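Local structure of UDP-glucose 4-epimerase (Campylobacter jejuni subsp. jejuni serotype O:2, 7K3P) at residues A[247-253]-A[323-328]; A[274-278]-A[327-333]. The protein interconverts UDP-glucose and UDP-galactose by 4-epimerisation, probably also their N-acetylated forms, using a bound nicotinamide-adenine-dinucleotide cofactor. The protein carries 2 engineered substitutions. One frame throughout, in Å; residues are numbered along the deposited sequence.

Contact 1: A[247-253]-A[323-328]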
loop_
_atom_site.group_PDB
_atom_site.type_symbol
_atom_site.label_atom_id
_atom_site.label_comp_id
_atom_site.label_asym_id
_atom_site.label_seq_id
_atom_site.Cartn_x
_atom_site.Cartn_y
_atom_site.Cartn_z
ATOM N N HIS A 247 -4.142 16.557 -23.419
ATOM C CA HIS A 247 -2.915 16.932 -24.120
ATOM C C HIS A 247 -1.740 16.933 -23.135
ATOM O O HIS A 247 -1.882 17.374 -22.002
ATOM C CB HIS A 247 -3.074 18.314 -24.765
ATOM C CG HIS A 247 -1.971 18.666 -25.709
ATOM N ND1 HIS A 247 -0.755 19.158 -25.284
ATOM C CD2 HIS A 247 -1.897 18.593 -27.059
ATOM C CE1 HIS A 247 0.021 19.375 -26.331
ATOM N NE2 HIS A 247 -0.646 19.037 -27.419
ATOM N N VAL A 248 -0.584 16.437 -23.570
ATOM C CA VAL A 248 0.570 16.338 -22.666
ATOM C C VAL A 248 0.956 17.688 -22.051
ATOM O O VAL A 248 1.436 17.742 -20.916
ATOM C CB VAL A 248 1.793 15.672 -23.349
ATOM C CG1 VAL A 248 2.279 16.510 -24.538
ATOM C CG2 VAL A 248 2.925 15.463 -22.339
ATOM N N ASP A 249 0.731 18.783 -22.778
ATOM C CA ASP A 249 1.126 20.094 -22.259
ATOM C C ASP A 249 0.106 20.650 -21.265
ATOM O O ASP A 249 0.436 21.510 -20.445
ATOM C CB ASP A 249 1.411 21.092 -23.406
ATOM C CG ASP A 249 2.757 20.837 -24.089
ATOM O OD1 ASP A 249 3.767 20.645 -23.372
ATOM O OD2 ASP A 249 2.799 20.809 -25.341
ATOM N N ASP A 250 -1.126 20.140 -21.335
ATOM C CA ASP A 250 -2.194 20.540 -20.413
ATOM C C ASP A 250 -2.131 19.791 -19.085
ATOM O O ASP A 250 -2.433 20.347 -18.015
ATOM C CB ASP A 250 -3.570 20.320 -21.060
ATOM C CG ASP A 250 -3.900 21.374 -22.112
ATOM O OD1 ASP A 250 -3.387 22.505 -21.990
ATOM O OD2 ASP A 250 -4.671 21.072 -23.054
ATOM N N ILE A 251 -1.786 18.508 -19.141
ATOM C CA ILE A 251 -1.547 17.804 -17.877
ATOM C C ILE A 251 -0.252 18.373 -17.280
ATOM O O ILE A 251 -0.137 18.537 -16.068
ATOM C CB ILE A 251 -1.493 16.261 -18.053
ATOM C CG1 ILE A 251 -1.194 15.571 -16.718
ATOM C CG2 ILE A 251 -0.485 15.859 -19.121
ATOM C CD1 ILE A 251 -2.192 15.926 -15.635
ATOM N N SER A 252 0.705 18.707 -18.143
ATOM C CA SER A 252 1.945 19.315 -17.657
ATOM C C SER A 252 1.649 20.608 -16.903
ATOM O O SER A 252 2.102 20.779 -15.777
ATOM C CB SER A 252 2.939 19.552 -18.793
ATOM O OG SER A 252 3.529 18.333 -19.199
ATOM N N SER A 253 0.857 21.505 -17.498
ATOM C CA SER A 253 0.599 22.793 -16.857
ATOM C C SER A 253 -0.162 22.628 -15.542
ATOM O O SER A 253 0.009 23.410 -14.600
ATOM C CB SER A 253 -0.127 23.760 -17.822
ATOM O OG SER A 253 -1.449 23.315 -18.098
ATOM N N TRP A 323 -5.402 26.734 -13.003
ATOM C CA TRP A 323 -5.161 25.900 -14.181
ATOM C C TRP A 323 -6.156 26.205 -15.305
ATOM O O TRP A 323 -7.367 26.154 -15.098
ATOM C CB TRP A 323 -5.207 24.407 -13.840
ATOM C CG TRP A 323 -4.918 23.557 -15.034
ATOM C CD1 TRP A 323 -3.756 23.531 -15.759
ATOM C CD2 TRP A 323 -5.791 22.609 -15.648
ATOM N NE1 TRP A 323 -3.865 22.643 -16.797
ATOM C CE2 TRP A 323 -5.117 22.046 -16.746
ATOM C CE3 TRP A 323 -7.111 22.182 -15.392
ATOM C CZ2 TRP A 323 -5.675 21.076 -17.578
ATOM C CZ3 TRP A 323 -7.680 21.225 -16.215
ATOM C CH2 TRP A 323 -6.963 20.677 -17.291
ATOM N N GLN A 324 -5.626 26.501 -16.488
ATOM C CA GLN A 324 -6.440 26.748 -17.669
ATOM C C GLN A 324 -5.824 26.039 -18.861
ATOM O O GLN A 324 -4.776 26.446 -19.373
ATOM C CB GLN A 324 -6.559 28.256 -17.957
ATOM C CG GLN A 324 -7.468 28.584 -19.153
ATOM C CD GLN A 324 -7.602 30.078 -19.375
ATOM O OE1 GLN A 324 -7.864 30.829 -18.428
ATOM N NE2 GLN A 324 -7.407 30.520 -20.622
ATOM N N PRO A 325 -6.471 24.953 -19.310
ATOM C CA PRO A 325 -5.909 24.197 -20.426
ATOM C C PRO A 325 -5.994 25.039 -21.681
ATOM O O PRO A 325 -6.864 25.903 -21.792
ATOM C CB PRO A 325 -6.851 22.982 -20.546
ATOM C CG PRO A 325 -8.113 23.384 -19.834
ATOM C CD PRO A 325 -7.672 24.317 -18.740
ATOM N N LYS A 326 -5.113 24.804 -22.631
ATOM C CA LYS A 326 -5.229 25.577 -23.845
ATOM C C LYS A 326 -5.087 24.704 -25.088
ATOM O O LYS A 326 -5.003 25.211 -26.209
ATOM C CB LYS A 326 -4.265 26.767 -23.813
ATOM C CG LYS A 326 -3.276 26.722 -22.647
ATOM C CD LYS A 326 -2.054 27.603 -22.895
ATOM C CE LYS A 326 -2.430 29.084 -22.887
ATOM N NZ LYS A 326 -1.249 29.950 -22.616
ATOM N N TYR A 327 -5.093 23.385 -24.890
ATOM C CA TYR A 327 -5.108 22.473 -26.033
ATOM C C TYR A 327 -6.301 21.508 -26.026
ATOM O O TYR A 327 -6.204 20.393 -26.553
ATOM C CB TYR A 327 -3.776 21.721 -26.186
ATOM C CG TYR A 327 -2.567 22.625 -26.327
ATOM C CD1 TYR A 327 -2.422 23.459 -27.428
ATOM C CD2 TYR A 327 -1.567 22.636 -25.359
ATOM C CE1 TYR A 327 -1.312 24.294 -27.554
ATOM C CE2 TYR A 327 -0.459 23.459 -25.471
ATOM C CZ TYR A 327 -0.337 24.287 -26.572
ATOM O OH TYR A 327 0.758 25.110 -26.694
ATOM N N ASP A 328 -7.421 21.949 -25.449
ATOM C CA ASP A 328 -8.681 21.221 -25.563
ATOM C C ASP A 328 -9.154 21.365 -27.005
ATOM O O ASP A 328 -10.042 22.164 -27.310
ATOM C CB ASP A 328 -9.749 21.763 -24.594
ATOM C CG ASP A 328 -11.019 20.884 -24.561
ATOM O OD1 ASP A 328 -11.095 19.917 -25.357
ATOM O OD2 ASP A 328 -11.941 21.167 -23.758
#
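Tyr327 lays its CB and the start of its ring over one face of the His247 imidazole. Tyr327 CB stands 3.9 Å from the centroid of the His247 ring, a CH-pi contact, while Tyr327 CD2 sits above the ring toward the rim, 3.6 Å from His247 ND1. The two rings meet obliquely, their planes 36° apart, and farther out CE2 of Tyr327 rests on CB of Asp249. His247 has a second job: its ND1 takes the amide hydrogen of Asp249 N in a capping bond of 2.9 Å, so the ring that Tyr327 packs against is also fixed as the N-cap of helix 248-261.

One turn along the helix, the carboxylate of Asp250 reaches into the backbone of the loop. Asp250 OD1 accepts from Lys326 N at 2.9 Å in a fairly straight bond, although the donor lies well out of the carboxylate plane. Asp250 OD2 uses its syn lone pair for Tyr327 N, 3.0 Å away and more bent, and is also bonded by the hydroxyl of Tyr274. Two successive amides are thus held by one buried acid, while CB of Pro325 packs on its CG. In this extended short-chain dehydrogenase/reductase, with its Rossmann-type NAD domain, the contact joins the start of a helix that also leans on helix 27-37 to the connection between helices 315-320 and 330-343.

Trp323 finishes the contact at the far end. With CG swung anti to the backbone N (chi1 -178°), the indole edge turns to the helix. Its one N-H is shared: Trp323 NE1 donates to Ser253 OG, 2.8 Å away and nearly in the ring plane, in a bond that is itself bent, and makes a weak, more strongly bent one (123°) to the carbonyl oxygen of Asp250.

Contact 2: A[274-278]-A[327-333]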
loop_
_atom_site.group_PDB
_atom_site.type_symbol
_atom_site.label_atom_id
_atom_site.label_comp_id
_atom_site.label_asym_id
_atom_site.label_seq_id
_atom_site.Cartn_x
_atom_site.Cartn_y
_atom_site.Cartn_z
ATOM N N TYR A 274 -10.626 17.963 -19.024
ATOM C CA TYR A 274 -11.317 19.056 -19.704
ATOM C C TYR A 274 -12.774 19.239 -19.242
ATOM O O TYR A 274 -13.430 20.224 -19.627
ATOM C CB TYR A 274 -11.247 18.879 -21.227
ATOM C CG TYR A 274 -9.849 18.876 -21.800
ATOM C CD1 TYR A 274 -8.898 19.810 -21.385
ATOM C CD2 TYR A 274 -9.474 17.936 -22.758
ATOM C CE1 TYR A 274 -7.611 19.812 -21.916
ATOM C CE2 TYR A 274 -8.190 17.929 -23.296
ATOM C CZ TYR A 274 -7.265 18.869 -22.868
ATOM O OH TYR A 274 -5.996 18.865 -23.398
ATOM N N GLY A 275 -13.273 18.318 -18.412
ATOM C CA GLY A 275 -14.644 18.385 -17.907
ATOM C C GLY A 275 -15.667 17.847 -18.903
ATOM O O GLY A 275 -16.884 17.908 -18.672
ATOM N N HIS A 276 -15.165 17.341 -20.025
ATOM C CA HIS A 276 -15.986 16.648 -21.024
ATOM C C HIS A 276 -15.091 15.629 -21.703
ATOM O O HIS A 276 -13.857 15.721 -21.613
ATOM C CB HIS A 276 -16.484 17.623 -22.094
ATOM C CG HIS A 276 -15.382 18.206 -22.921
ATOM N ND1 HIS A 276 -14.858 17.568 -24.029
ATOM C CD2 HIS A 276 -14.658 19.342 -22.770
ATOM C CE1 HIS A 276 -13.882 18.296 -24.537
ATOM N NE2 HIS A 276 -13.739 19.380 -23.790
ATOM N N GLY A 277 -15.698 14.683 -22.419
ATOM C CA GLY A 277 -14.939 13.673 -23.123
ATOM C C GLY A 277 -14.946 13.866 -24.622
ATOM O O GLY A 277 -15.363 14.914 -25.129
ATOM N N PHE A 278 -14.440 12.860 -25.327
ATOM C CA PHE A 278 -14.501 12.800 -26.783
ATOM C C PHE A 278 -15.051 11.423 -27.146
ATOM O O PHE A 278 -14.786 10.451 -26.434
ATOM C CB PHE A 278 -13.102 12.988 -27.386
ATOM C CG PHE A 278 -12.438 14.291 -26.982
ATOM C CD1 PHE A 278 -12.695 15.469 -27.684
ATOM C CD2 PHE A 278 -11.572 14.337 -25.894
ATOM C CE1 PHE A 278 -12.084 16.674 -27.314
ATOM C CE2 PHE A 278 -10.948 15.541 -25.508
ATOM C CZ PHE A 278 -11.201 16.706 -26.223
ATOM N N TYR A 327 -5.093 23.385 -24.890
ATOM C CA TYR A 327 -5.108 22.473 -26.033
ATOM C C TYR A 327 -6.301 21.508 -26.026
ATOM O O TYR A 327 -6.204 20.393 -26.553
ATOM C CB TYR A 327 -3.776 21.721 -26.186
ATOM C CG TYR A 327 -2.567 22.625 -26.327
ATOM C CD1 TYR A 327 -2.422 23.459 -27.428
ATOM C CD2 TYR A 327 -1.567 22.636 -25.359
ATOM C CE1 TYR A 327 -1.312 24.294 -27.554
ATOM C CE2 TYR A 327 -0.459 23.459 -25.471
ATOM C CZ TYR A 327 -0.337 24.287 -26.572
ATOM O OH TYR A 327 0.758 25.110 -26.694
ATOM N N ASP A 328 -7.421 21.949 -25.449
ATOM C CA ASP A 328 -8.681 21.221 -25.563
ATOM C C ASP A 328 -9.154 21.365 -27.005
ATOM O O ASP A 328 -10.042 22.164 -27.310
ATOM C CB ASP A 328 -9.749 21.763 -24.594
ATOM C CG ASP A 328 -11.019 20.884 -24.561
ATOM O OD1 ASP A 328 -11.095 19.917 -25.357
ATOM O OD2 ASP A 328 -11.941 21.167 -23.758
ATOM N N ASP A 329 -8.539 20.593 -27.891
ATOM C CA ASP A 329 -8.792 20.690 -29.318
ATOM C C ASP A 329 -8.451 19.325 -29.894
ATOM O O ASP A 329 -7.279 18.953 -29.926
ATOM C CB ASP A 329 -7.896 21.791 -29.915
ATOM C CG ASP A 329 -7.997 21.892 -31.426
ATOM O OD1 ASP A 329 -7.900 20.862 -32.125
ATOM O OD2 ASP A 329 -8.160 23.025 -31.924
ATOM N N LEU A 330 -9.467 18.579 -30.334
ATOM C CA LEU A 330 -9.270 17.173 -30.696
ATOM C C LEU A 330 -8.264 16.997 -31.820
ATOM O O LEU A 330 -7.511 16.019 -31.840
ATOM C CB LEU A 330 -10.592 16.492 -31.088
ATOM C CG LEU A 330 -10.910 15.111 -30.479
ATOM C CD1 LEU A 330 -11.705 14.237 -31.427
ATOM C CD2 LEU A 330 -9.674 14.364 -29.944
ATOM N N GLU A 331 -8.246 17.928 -32.766
ATOM C CA GLU A 331 -7.298 17.810 -33.877
ATOM C C GLU A 331 -5.852 17.956 -33.395
ATOM O O GLU A 331 -4.968 17.199 -33.811
ATOM C CB GLU A 331 -7.634 18.787 -35.018
ATOM C CG GLU A 331 -8.850 18.335 -35.858
ATOM C CD GLU A 331 -9.204 19.296 -36.999
ATOM O OE1 GLU A 331 -8.333 20.088 -37.421
ATOM O OE2 GLU A 331 -10.361 19.250 -37.471
ATOM N N LEU A 332 -5.627 18.910 -32.496
ATOM C CA LEU A 332 -4.309 19.113 -31.890
ATOM C C LEU A 332 -3.887 17.897 -31.078
ATOM O O LEU A 332 -2.733 17.458 -31.125
ATOM C CB LEU A 332 -4.333 20.333 -30.966
ATOM C CG LEU A 332 -4.612 21.670 -31.638
ATOM C CD1 LEU A 332 -4.467 22.820 -30.637
ATOM C CD2 LEU A 332 -3.673 21.848 -32.822
ATOM N N ILE A 333 -4.833 17.368 -30.309
ATOM C CA ILE A 333 -4.561 16.204 -29.474
ATOM C C ILE A 333 -4.218 14.999 -30.343
ATOM O O ILE A 333 -3.214 14.318 -30.102
ATOM C CB ILE A 333 -5.732 15.917 -28.526
ATOM C CG1 ILE A 333 -5.871 17.067 -27.529
ATOM C CG2 ILE A 333 -5.521 14.599 -27.792
ATOM C CD1 ILE A 333 -7.214 17.121 -26.839
#
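This is aromatic packing joined by a histidine-carboxylate hydrogen bond, in which the loop after strand 268-271 and the first residue of strand 278-279 meet the turn leading into helix 330-343 and the start of that helix. Asp328 is at the middle of it. Its side chain slides over one face of Tyr274, with Asp328 CB above the centre of the ring, 3.9 Å from the Tyr274 centroid, and the carboxylate stacked almost parallel to the ring, the planes 8° apart.

His276 approaches that carboxylate from the opposite direction and nearly coplanar with it. His276 NE2 donates to the syn lone pair of Asp328 OD2 across a short 2.5 Å, with the acceptor close to the imidazole plane and the bond nearly straight (164°). On the other side of the ring, His276 ND1 gives its hydrogen to Gly277 O at 2.9 Å. Both ring nitrogens act as donors, to a carboxylate and a carbonyl, which fixes the rotation of the imidazole and would probably favour its protonated, charged form. Asp328 CG stands anti to the backbone N (chi1 -172°), carrying the carboxylate out to the histidine. Asp328 OD1 lies at the edge of Phe278, 3.3 Å from Phe278 CZ, with the carboxylate turned almost perpendicular to that ring.

Leu330 CD2 sits over a face of Phe278, offset toward the rim, and Leu330 CG comes within 3.3 Å of Phe278 CD1. Ile333 CD1, one helical turn on, lies 3.8 Å from Tyr274 CE2 and also touches Phe278 CZ. The Tyr274 hydroxyl is hydrogen-bonded to Asp250 and His247.

Asp328 centres an inverse gamma turn, and Asp329 N-caps the helix, Asp329 OD1 accepting from Leu332 N at 3.0 Å. The C-terminal helix 330-343 is thus tied to the loop after 268-271, the last strand of the Rossmann-type sheet.

Overall arrangement
Contacts 1 and 2 follow one another along the same connection, sharing Tyr327 and Asp328, with centres 10 Å apart. Tyr274 is the bridge between them: its hydroxyl oxygen OH lies 2.6 Å from Asp250 OD2 and 3.0 Å from His247 N, both probable hydrogen bonds, and its CE1 packs 3.5 Å from Pro325 CB. Ile333 adds apolar contact with His247. Residues 323-333 are thereby anchored first to helix 248-261, then to the loop 274-278. Neither contact reaches the cofactor directly: the nearest atoms of the side chains of His247 in contact 1 and Ile333 in contact 2 are each about 11 Å from the bound nicotinamide-adenine-dinucleotide.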